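PDB 6KHU: diguanylate cyclase/phosphodiesterase-domain containing protein from Thermotoga maritima MSB8, which is a putative diguanylate cyclase, built on the GGDEF-domain fold whose active members make cyclic di-GMP from two molecules of GTP. Local coordinates for residues His20-Phe24 and Tyr112-Met117; Cys58-Asp64 and Leu76-Gly80; Glu90-Lys94 and Ser106-Lys110. All blocks are in the same frame, centred on the assembly; numbering follows the deposited sequence.

Contact 1: His20-Phe24 and Tyr112-Met117; sequences HQRAF and YPEDFM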
loop_
_atom_site.group_PDB
_atom_site.type_symbol
_atom_site.label_atom_id
_atom_site.label_comp_id
_atom_site.label_asym_id
_atom_site.label_seq_id
_atom_site.Cartn_x
_atom_site.Cartn_y
_atom_site.Cartn_z
ATOM N N HIS A 20 5.391 9.344 -8.477
ATOM C CA HIS A 20 6.839 9.157 -8.446
ATOM C C HIS A 20 7.543 10.305 -9.155
ATOM O O HIS A 20 8.562 10.818 -8.669
ATOM C CB HIS A 20 7.212 7.806 -9.079
ATOM C CG HIS A 20 8.676 7.495 -9.044
ATOM N ND1 HIS A 20 9.338 7.149 -7.882
ATOM C CD2 HIS A 20 9.607 7.454 -10.032
ATOM C CE1 HIS A 20 10.614 6.918 -8.154
ATOM N NE2 HIS A 20 10.806 7.100 -9.451
ATOM N N GLN A 21 6.983 10.757 -10.282
ATOM C CA GLN A 21 7.569 11.884 -11.001
ATOM C C GLN A 21 7.453 13.170 -10.198
ATOM O O GLN A 21 8.416 13.940 -10.100
ATOM C CB GLN A 21 6.897 12.053 -12.360
ATOM C CG GLN A 21 7.365 13.290 -13.082
ATOM C CD GLN A 21 7.064 13.240 -14.563
ATOM O OE1 GLN A 21 7.137 12.181 -15.189
ATOM N NE2 GLN A 21 6.736 14.392 -15.136
ATOM N N ARG A 22 6.277 13.421 -9.619
ATOM C CA ARG A 22 6.072 14.622 -8.811
ATOM C C ARG A 22 6.988 14.639 -7.592
ATOM O O ARG A 22 7.483 15.702 -7.196
ATOM C CB ARG A 22 4.604 14.717 -8.372
ATOM C CG ARG A 22 3.624 15.195 -9.445
ATOM C CD ARG A 22 2.266 15.532 -8.806
ATOM N NE ARG A 22 1.747 14.358 -8.117
ATOM C CZ ARG A 22 0.874 13.504 -8.642
ATOM N NH1 ARG A 22 0.354 13.717 -9.846
ATOM N NH2 ARG A 22 0.491 12.452 -7.944
ATOM N N ALA A 23 7.194 13.478 -6.963
ATOM C CA ALA A 23 8.086 13.387 -5.811
ATOM C C ALA A 23 9.515 13.754 -6.199
ATOM O O ALA A 23 10.192 14.515 -5.497
ATOM C CB ALA A 23 8.031 11.970 -5.230
ATOM N N PHE A 24 9.988 13.212 -7.322
ATOM C CA PHE A 24 11.288 13.595 -7.862
ATOM C C PHE A 24 11.370 15.104 -8.056
ATOM O O PHE A 24 12.283 15.763 -7.547
ATOM C CB PHE A 24 11.522 12.860 -9.185
ATOM C CG PHE A 24 12.870 13.118 -9.806
ATOM C CD1 PHE A 24 14.006 12.493 -9.319
ATOM C CD2 PHE A 24 12.995 13.966 -10.897
ATOM C CE1 PHE A 24 15.251 12.710 -9.911
ATOM C CE2 PHE A 24 14.234 14.189 -11.486
ATOM C CZ PHE A 24 15.359 13.555 -10.986
ATOM N N TYR A 112 10.513 6.188 -0.817
ATOM C CA TYR A 112 11.293 6.968 -1.757
ATOM C C TYR A 112 11.712 8.264 -1.084
ATOM O O TYR A 112 10.891 8.899 -0.424
ATOM C CB TYR A 112 10.471 7.290 -3.012
ATOM C CG TYR A 112 11.146 8.268 -3.964
ATOM C CD1 TYR A 112 12.029 7.813 -4.927
ATOM C CD2 TYR A 112 10.895 9.647 -3.898
ATOM C CE1 TYR A 112 12.664 8.681 -5.803
ATOM C CE2 TYR A 112 11.526 10.539 -4.790
ATOM C CZ TYR A 112 12.417 10.036 -5.735
ATOM O OH TYR A 112 13.063 10.868 -6.623
ATOM N N PRO A 113 12.960 8.726 -1.222
ATOM C CA PRO A 113 14.063 8.158 -2.012
ATOM C C PRO A 113 15.050 7.264 -1.251
ATOM O O PRO A 113 15.991 6.757 -1.880
ATOM C CB PRO A 113 14.796 9.412 -2.499
ATOM C CG PRO A 113 14.650 10.368 -1.316
ATOM C CD PRO A 113 13.287 10.079 -0.720
ATOM N N GLU A 114 14.856 7.057 0.057
ATOM C CA GLU A 114 15.917 6.428 0.847
ATOM C C GLU A 114 16.028 4.936 0.561
ATOM O O GLU A 114 17.133 4.383 0.543
ATOM C CB GLU A 114 15.686 6.674 2.337
ATOM C CG GLU A 114 16.179 8.039 2.807
ATOM C CD GLU A 114 16.929 7.987 4.139
ATOM O OE1 GLU A 114 16.268 7.824 5.193
ATOM O OE2 GLU A 114 18.177 8.123 4.127
ATOM N N ASP A 115 14.900 4.259 0.344
ATOM C CA ASP A 115 14.956 2.842 0.017
ATOM C C ASP A 115 15.196 2.607 -1.472
ATOM O O ASP A 115 15.733 1.562 -1.839
ATOM C CB ASP A 115 13.656 2.134 0.434
ATOM C CG ASP A 115 13.468 2.070 1.944
ATOM O OD1 ASP A 115 14.477 2.096 2.690
ATOM O OD2 ASP A 115 12.300 1.984 2.380
ATOM N N PHE A 116 14.793 3.542 -2.334
ATOM C CA PHE A 116 14.825 3.301 -3.774
ATOM C C PHE A 116 14.653 4.611 -4.516
ATOM O O PHE A 116 14.122 5.588 -3.982
ATOM C CB PHE A 116 13.724 2.323 -4.220
ATOM C CG PHE A 116 12.323 2.932 -4.263
ATOM C CD1 PHE A 116 11.513 2.936 -3.120
ATOM C CD2 PHE A 116 11.815 3.465 -5.434
ATOM C CE1 PHE A 116 10.233 3.471 -3.144
ATOM C CE2 PHE A 116 10.532 4.018 -5.478
ATOM C CZ PHE A 116 9.732 4.024 -4.329
HETATM N N MSE A 117 15.059 4.598 -5.779
HETATM C CA MSE A 117 14.716 5.682 -6.682
HETATM C C MSE A 117 14.256 5.152 -8.025
HETATM O O MSE A 117 13.733 5.890 -8.864
HETATM C CB MSE A 117 15.903 6.608 -6.832
HETATM C CG MSE A 117 15.987 7.541 -5.641
HETATM SE SE MSE A 117 17.607 8.564 -5.690
HETATM C CE MSE A 117 16.933 10.024 -6.829
HETATM O O HOH W 1 13.410 6.738 -11.329
#

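Contact 2: Cys58-Asp64 and Leu76-Gly80; sequences CVRVPLD and LFVIG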
loop_
_atom_site.group_PDB
_atom_site.type_symbol
_atom_site.label_atom_id
_atom_site.label_comp_id
_atom_site.label_asym_id
_atom_site.label_seq_id
_atom_site.Cartn_x
_atom_site.Cartn_y
_atom_site.Cartn_z
ATOM N N CYS A 58 -5.478 4.889 5.923
ATOM C CA CYS A 58 -4.177 5.559 5.857
ATOM C C CYS A 58 -4.151 6.743 4.900
ATOM O O CYS A 58 -3.184 7.510 4.918
ATOM C CB CYS A 58 -3.090 4.585 5.401
ATOM S SG CYS A 58 -2.952 3.102 6.395
ATOM N N VAL A 59 -5.150 6.874 4.030
ATOM C CA VAL A 59 -5.174 7.944 3.039
ATOM C C VAL A 59 -5.357 9.282 3.755
ATOM O O VAL A 59 -6.391 9.521 4.387
ATOM C CB VAL A 59 -6.298 7.694 2.021
ATOM C CG1 VAL A 59 -6.609 8.946 1.190
ATOM C CG2 VAL A 59 -5.938 6.513 1.125
ATOM N N ARG A 60 -4.354 10.163 3.652
ATOM C CA ARG A 60 -4.415 11.478 4.287
ATOM C C ARG A 60 -4.781 12.604 3.331
ATOM O O ARG A 60 -5.416 13.577 3.750
ATOM C CB ARG A 60 -3.078 11.857 4.933
ATOM C CG ARG A 60 -2.266 10.758 5.564
ATOM C CD ARG A 60 -0.886 11.328 5.954
ATOM N NE ARG A 60 -0.962 12.769 6.208
ATOM C CZ ARG A 60 -0.395 13.709 5.447
ATOM N NH1 ARG A 60 0.298 13.371 4.373
ATOM N NH2 ARG A 60 -0.532 14.995 5.753
ATOM N N VAL A 61 -4.366 12.526 2.073
ATOM C CA VAL A 61 -4.712 13.555 1.093
ATOM C C VAL A 61 -5.251 12.863 -0.140
ATOM O O VAL A 61 -5.027 11.653 -0.336
ATOM C CB VAL A 61 -3.495 14.465 0.780
ATOM C CG1 VAL A 61 -3.037 15.169 2.054
ATOM C CG2 VAL A 61 -2.343 13.653 0.178
ATOM N N PRO A 62 -6.011 13.569 -0.984
ATOM C CA PRO A 62 -6.696 12.893 -2.102
ATOM C C PRO A 62 -5.782 12.141 -3.066
ATOM O O PRO A 62 -6.237 11.170 -3.690
ATOM C CB PRO A 62 -7.429 14.045 -2.801
ATOM C CG PRO A 62 -7.691 15.028 -1.708
ATOM C CD PRO A 62 -6.452 14.972 -0.845
ATOM N N LEU A 63 -4.509 12.537 -3.189
ATOM C CA LEU A 63 -3.571 11.833 -4.067
ATOM C C LEU A 63 -3.173 10.459 -3.513
ATOM O O LEU A 63 -2.848 9.549 -4.290
ATOM C CB LEU A 63 -2.318 12.690 -4.276
ATOM C CG LEU A 63 -2.000 13.409 -5.597
ATOM C CD1 LEU A 63 -3.183 13.580 -6.511
ATOM C CD2 LEU A 63 -1.324 14.756 -5.313
ATOM N N ASP A 64 -3.155 10.296 -2.189
ATOM C CA ASP A 64 -2.880 8.981 -1.610
ATOM C C ASP A 64 -3.874 7.961 -2.159
ATOM O O ASP A 64 -5.061 8.257 -2.322
ATOM C CB ASP A 64 -2.984 9.032 -0.086
ATOM C CG ASP A 64 -1.980 9.975 0.556
ATOM O OD1 ASP A 64 -0.930 10.285 -0.043
ATOM O OD2 ASP A 64 -2.236 10.384 1.701
ATOM N N LEU A 76 -0.665 0.447 -1.565
ATOM C CA LEU A 76 -0.984 1.764 -1.047
ATOM C C LEU A 76 0.246 2.637 -1.216
ATOM O O LEU A 76 1.371 2.184 -0.966
ATOM C CB LEU A 76 -1.378 1.706 0.436
ATOM C CG LEU A 76 -1.333 2.990 1.268
ATOM C CD1 LEU A 76 -2.579 3.859 0.999
ATOM C CD2 LEU A 76 -1.226 2.656 2.766
ATOM N N PHE A 77 0.043 3.881 -1.636
ATOM C CA PHE A 77 1.111 4.855 -1.473
ATOM C C PHE A 77 0.585 6.089 -0.761
ATOM O O PHE A 77 -0.566 6.484 -0.953
ATOM C CB PHE A 77 1.805 5.210 -2.815
ATOM C CG PHE A 77 0.942 5.931 -3.830
ATOM C CD1 PHE A 77 0.775 7.310 -3.775
ATOM C CD2 PHE A 77 0.370 5.230 -4.888
ATOM C CE1 PHE A 77 0.024 7.971 -4.724
ATOM C CE2 PHE A 77 -0.390 5.888 -5.855
ATOM C CZ PHE A 77 -0.563 7.261 -5.772
ATOM N N VAL A 78 1.441 6.669 0.084
ATOM C CA VAL A 78 1.113 7.798 0.946
ATOM C C VAL A 78 2.192 8.865 0.744
ATOM O O VAL A 78 3.377 8.621 1.006
ATOM C CB VAL A 78 1.011 7.381 2.429
ATOM C CG1 VAL A 78 -0.197 6.472 2.650
ATOM C CG2 VAL A 78 2.256 6.634 2.877
ATOM N N ILE A 79 1.794 10.028 0.259
ATOM C CA ILE A 79 2.782 11.040 -0.076
ATOM C C ILE A 79 3.241 11.740 1.197
ATOM O O ILE A 79 2.504 11.846 2.189
ATOM C CB ILE A 79 2.226 12.035 -1.112
ATOM C CG1 ILE A 79 1.226 12.970 -0.448
ATOM C CG2 ILE A 79 1.582 11.289 -2.308
ATOM C CD1 ILE A 79 1.805 14.333 -0.130
ATOM N N GLY A 80 4.478 12.232 1.164
ATOM C CA GLY A 80 5.031 12.940 2.296
ATOM C C GLY A 80 5.546 12.045 3.403
ATOM O O GLY A 80 6.006 12.561 4.426
HETATM O O HOH W 2 -0.214 11.547 2.850
#

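Contact 3: Glu90-Lys94 and Ser106-Lys110; sequences EERIK and SIAYK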
loop_
_atom_site.group_PDB
_atom_site.type_symbol
_atom_site.label_atom_id
_atom_site.label_comp_id
_atom_site.label_asym_id
_atom_site.label_seq_id
_atom_site.Cartn_x
_atom_site.Cartn_y
_atom_site.Cartn_z
ATOM N N GLU A 90 3.052 1.395 9.157
ATOM C CA GLU A 90 3.002 -0.064 9.095
ATOM C C GLU A 90 2.461 -0.653 10.389
ATOM O O GLU A 90 1.649 -1.581 10.358
ATOM C CB GLU A 90 4.380 -0.652 8.804
ATOM C CG GLU A 90 4.313 -2.149 8.505
ATOM C CD GLU A 90 5.684 -2.818 8.465
ATOM O OE1 GLU A 90 6.483 -2.590 9.394
ATOM O OE2 GLU A 90 5.962 -3.564 7.498
ATOM N N GLU A 91 2.912 -0.144 11.537
ATOM C CA GLU A 91 2.406 -0.659 12.807
ATOM C C GLU A 91 0.900 -0.443 12.919
ATOM O O GLU A 91 0.172 -1.330 13.384
ATOM C CB GLU A 91 3.142 0.005 13.975
ATOM C CG GLU A 91 3.282 -0.859 15.235
ATOM C CD GLU A 91 3.869 -2.245 14.962
ATOM O OE1 GLU A 91 3.484 -3.204 15.668
ATOM O OE2 GLU A 91 4.723 -2.375 14.050
ATOM N N ARG A 92 0.411 0.723 12.477
ATOM C CA ARG A 92 -1.022 0.988 12.548
ATOM C C ARG A 92 -1.800 -0.015 11.704
ATOM O O ARG A 92 -2.824 -0.548 12.151
ATOM C CB ARG A 92 -1.325 2.427 12.102
ATOM C CG ARG A 92 -0.973 3.500 13.138
ATOM C CD ARG A 92 -0.898 4.899 12.515
ATOM N NE ARG A 92 -2.176 5.309 11.938
ATOM C CZ ARG A 92 -2.314 6.181 10.939
ATOM N NH1 ARG A 92 -3.530 6.483 10.484
ATOM N NH2 ARG A 92 -1.243 6.753 10.393
ATOM N N ILE A 93 -1.326 -0.298 10.488
ATOM C CA ILE A 93 -1.992 -1.295 9.652
ATOM C C ILE A 93 -2.007 -2.648 10.362
ATOM O O ILE A 93 -3.045 -3.327 10.426
ATOM C CB ILE A 93 -1.319 -1.386 8.269
ATOM C CG1 ILE A 93 -1.469 -0.058 7.504
ATOM C CG2 ILE A 93 -1.904 -2.566 7.476
ATOM C CD1 ILE A 93 -0.473 0.110 6.384
ATOM N N LYS A 94 -0.861 -3.041 10.937
ATOM C CA LYS A 94 -0.772 -4.329 11.632
ATOM C C LYS A 94 -1.718 -4.383 12.829
ATOM O O LYS A 94 -2.415 -5.386 13.029
ATOM C CB LYS A 94 0.672 -4.592 12.076
ATOM C CG LYS A 94 1.655 -4.788 10.898
ATOM C CD LYS A 94 2.869 -5.653 11.272
ATOM C CE LYS A 94 3.820 -4.902 12.193
ATOM N NZ LYS A 94 5.140 -5.595 12.337
ATOM N N SER A 106 1.115 -10.893 4.910
ATOM C CA SER A 106 2.468 -10.353 4.894
ATOM C C SER A 106 2.397 -8.889 4.486
ATOM O O SER A 106 1.569 -8.507 3.651
ATOM C CB SER A 106 3.371 -11.125 3.921
ATOM O OG SER A 106 3.431 -12.504 4.254
ATOM N N ILE A 107 3.259 -8.070 5.074
ATOM C CA ILE A 107 3.256 -6.641 4.795
ATOM C C ILE A 107 4.692 -6.210 4.551
ATOM O O ILE A 107 5.629 -6.739 5.157
ATOM C CB ILE A 107 2.617 -5.829 5.948
ATOM C CG1 ILE A 107 2.564 -4.330 5.621
ATOM C CG2 ILE A 107 3.380 -6.041 7.236
ATOM C CD1 ILE A 107 1.613 -3.541 6.545
ATOM N N ALA A 108 4.866 -5.248 3.648
ATOM C CA ALA A 108 6.186 -4.705 3.360
ATOM C C ALA A 108 6.021 -3.289 2.823
ATOM O O ALA A 108 4.953 -2.923 2.327
ATOM C CB ALA A 108 6.946 -5.591 2.364
ATOM N N TYR A 109 7.075 -2.478 2.951
ATOM C CA TYR A 109 7.022 -1.118 2.432
ATOM C C TYR A 109 8.383 -0.691 1.893
ATOM O O TYR A 109 9.424 -1.204 2.311
ATOM C CB TYR A 109 6.521 -0.114 3.497
ATOM C CG TYR A 109 7.451 0.093 4.673
ATOM C CD1 TYR A 109 8.521 0.969 4.592
ATOM C CD2 TYR A 109 7.245 -0.582 5.873
ATOM C CE1 TYR A 109 9.372 1.166 5.666
ATOM C CE2 TYR A 109 8.092 -0.392 6.957
ATOM C CZ TYR A 109 9.152 0.485 6.841
ATOM O OH TYR A 109 9.996 0.685 7.910
ATOM N N LYS A 110 8.354 0.260 0.953
ATOM C CA LYS A 110 9.548 0.869 0.378
ATOM C C LYS A 110 9.333 2.375 0.361
ATOM O O LYS A 110 8.300 2.839 -0.128
ATOM C CB LYS A 110 9.810 0.363 -1.039
ATOM C CG LYS A 110 10.241 -1.084 -1.130
ATOM C CD LYS A 110 11.712 -1.232 -0.831
ATOM C CE LYS A 110 12.138 -2.699 -0.845
ATOM N NZ LYS A 110 13.618 -2.815 -0.709
#

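Contact 1: His20-Phe24 and Tyr112-Met117
Aromatic packing joins the later part of helix 9-26 to the loop that follows strand 105-112, at the periphery of the domain, some 15 Å (centre to centre) from the middle of the chain. The example illustrates how a helix uses residues spaced three and four apart to meet a loop: His20, Ala23 and Phe24 lie along the same side of the helix, and the backbone bond from Phe24 N to His20 O (3.1 Å) belongs to its regular pattern. On the helix side His20 contributes the most. Its t rotamer carries the imidazole outward so that its edge faces the Tyr112 ring in a T-shaped (edge-to-face) pair, with centroids 4.9 Å apart and planes at 68°. His20 CE1 also comes within 3.9 Å of Phe116 CE2. In the GGDEF fold, helices line both faces of a central sheet. Here the first long helix meets the end of an outermost strand, where Tyr112 also pairs through its backbone with Tyr30 of strand 30-37. His20 ND1 is hydrogen-bonded to the hydroxyl of Tyr30, while His20 NE2 gives a weak hydrogen bond to Met117 O (3.2 Å, angle 123°). A water spans the same two atoms: its O donates to Met117 O (2.6 Å) and is hydrogen-bonded to His20 NE2 (3.2 Å). Ala23 CB rests 3.8 Å from Tyr112 CE2. Tyr112 OH lies at the edge of the Phe24 ring, 3.3 Å from Phe24 CD1. The cis peptide before Pro113 turns the chain, and the loop then comes back to the helix side with Phe116 and selenomethionine Met117.

Contact 2: Cys58-Asp64 and Leu76-Gly80
A single aspartate can organise a whole turn when its two carboxylate oxygens serve different parts of the chain, and Asp64 does so here. With chi1 in the m well and chi2 at -23°, it directs OD1 to the backbone of Ile79 (OD1 to Ile79 N, 2.8 Å, 172°) and OD2 back into its own loop, where it accepts from Arg60 N at 2.9 Å and Val61 N at 3.0 Å. The type I turn Val61-Asp64, closed by Asp64 N to Val61 O (3.0 Å), places Asp64 at its end, with the carboxylate facing back to those two amides. A water donates to Asp64 OD2 and to Ile79 O and accepts from Arg60 NH1, whose chain reaches it through an unusual chi3 of 27°. Apolar side chains fill in around this polar core. Val61, in m, sets CG2 3.7 Å from CG1 of Ile79, which holds chi1 in p with chi2 between wells. Cys58 CB meets Leu76 CD2 at 3.8 Å. The ring of Phe77, also p, lies instead against the turn backbone, its CE1 3.3 Å from Leu63 O. The loop joins helix 41-57 to the hairpin of strands 65-68 and 73-79, whose turn carries the GGDEF signature in active cyclases. Phe77 and Ile79 face helix 9-26, whereas Cys58 and Val78 pack against Ile89 of helix 86-100.

Contact 3: Glu90-Lys94 and Ser106-Lys110
Helix 86-100 and strand 105-112 form the second half of a beta-alpha-beta crossover, which starts from strand 73-79 and passes over the intervening strand 30-37, as in the central sheet of GGDEF domains. The general principle is that a crossover helix runs back against the strand it leads into: the axes of the short segments lie 9.9 Å apart at an angle of 162°, nearly antiparallel. Apolar contact centres on Ile107, whose side chain points to the helix. Its CD1 meets CG2 of Ile93 at 3.8 Å, and its CG2 lies 4.1 Å from Lys94 CD. Ala108 points the other way, toward Leu126 and Ala129 of helix 119-130, so the strand serves helices on both faces of the sheet. Charged groups contribute mainly by packing. Lys94 NZ makes a long salt bridge of 3.7 Å to Glu91 OE2 within the helix, while its methylenes lie near the strand. Glu90, extended in t,t, reaches over the strand between Ile107 and Tyr109: OE2 of Glu90 sits 3.6 Å from Ile107 CG2 and likewise 3.6 Å from CD2 at the edge of the Tyr109 ring.

In the fold
All three contacts are tied to one mixed sheet. Contacts 2 and 3 follow in series, strand 73-79 being followed in the chain by helix 86-100, and both are nested inside the loop closed by contact 1. Centres lie about 14 Å apart (contacts 1 and 2, and 2 and 3) and 19 Å apart (1 and 3). Arg22 packs on Leu63, Cys58 on Ile93, and Asp115 and Phe116 on Lys110, so each contact touches the others. Helix 9-26 covers one face of the sheet, helix 86-100 the other, consistent with a compact single domain of GGDEF type. Glu57, just before Cys58, and His96, shortly after Lys94, are zinc ligands.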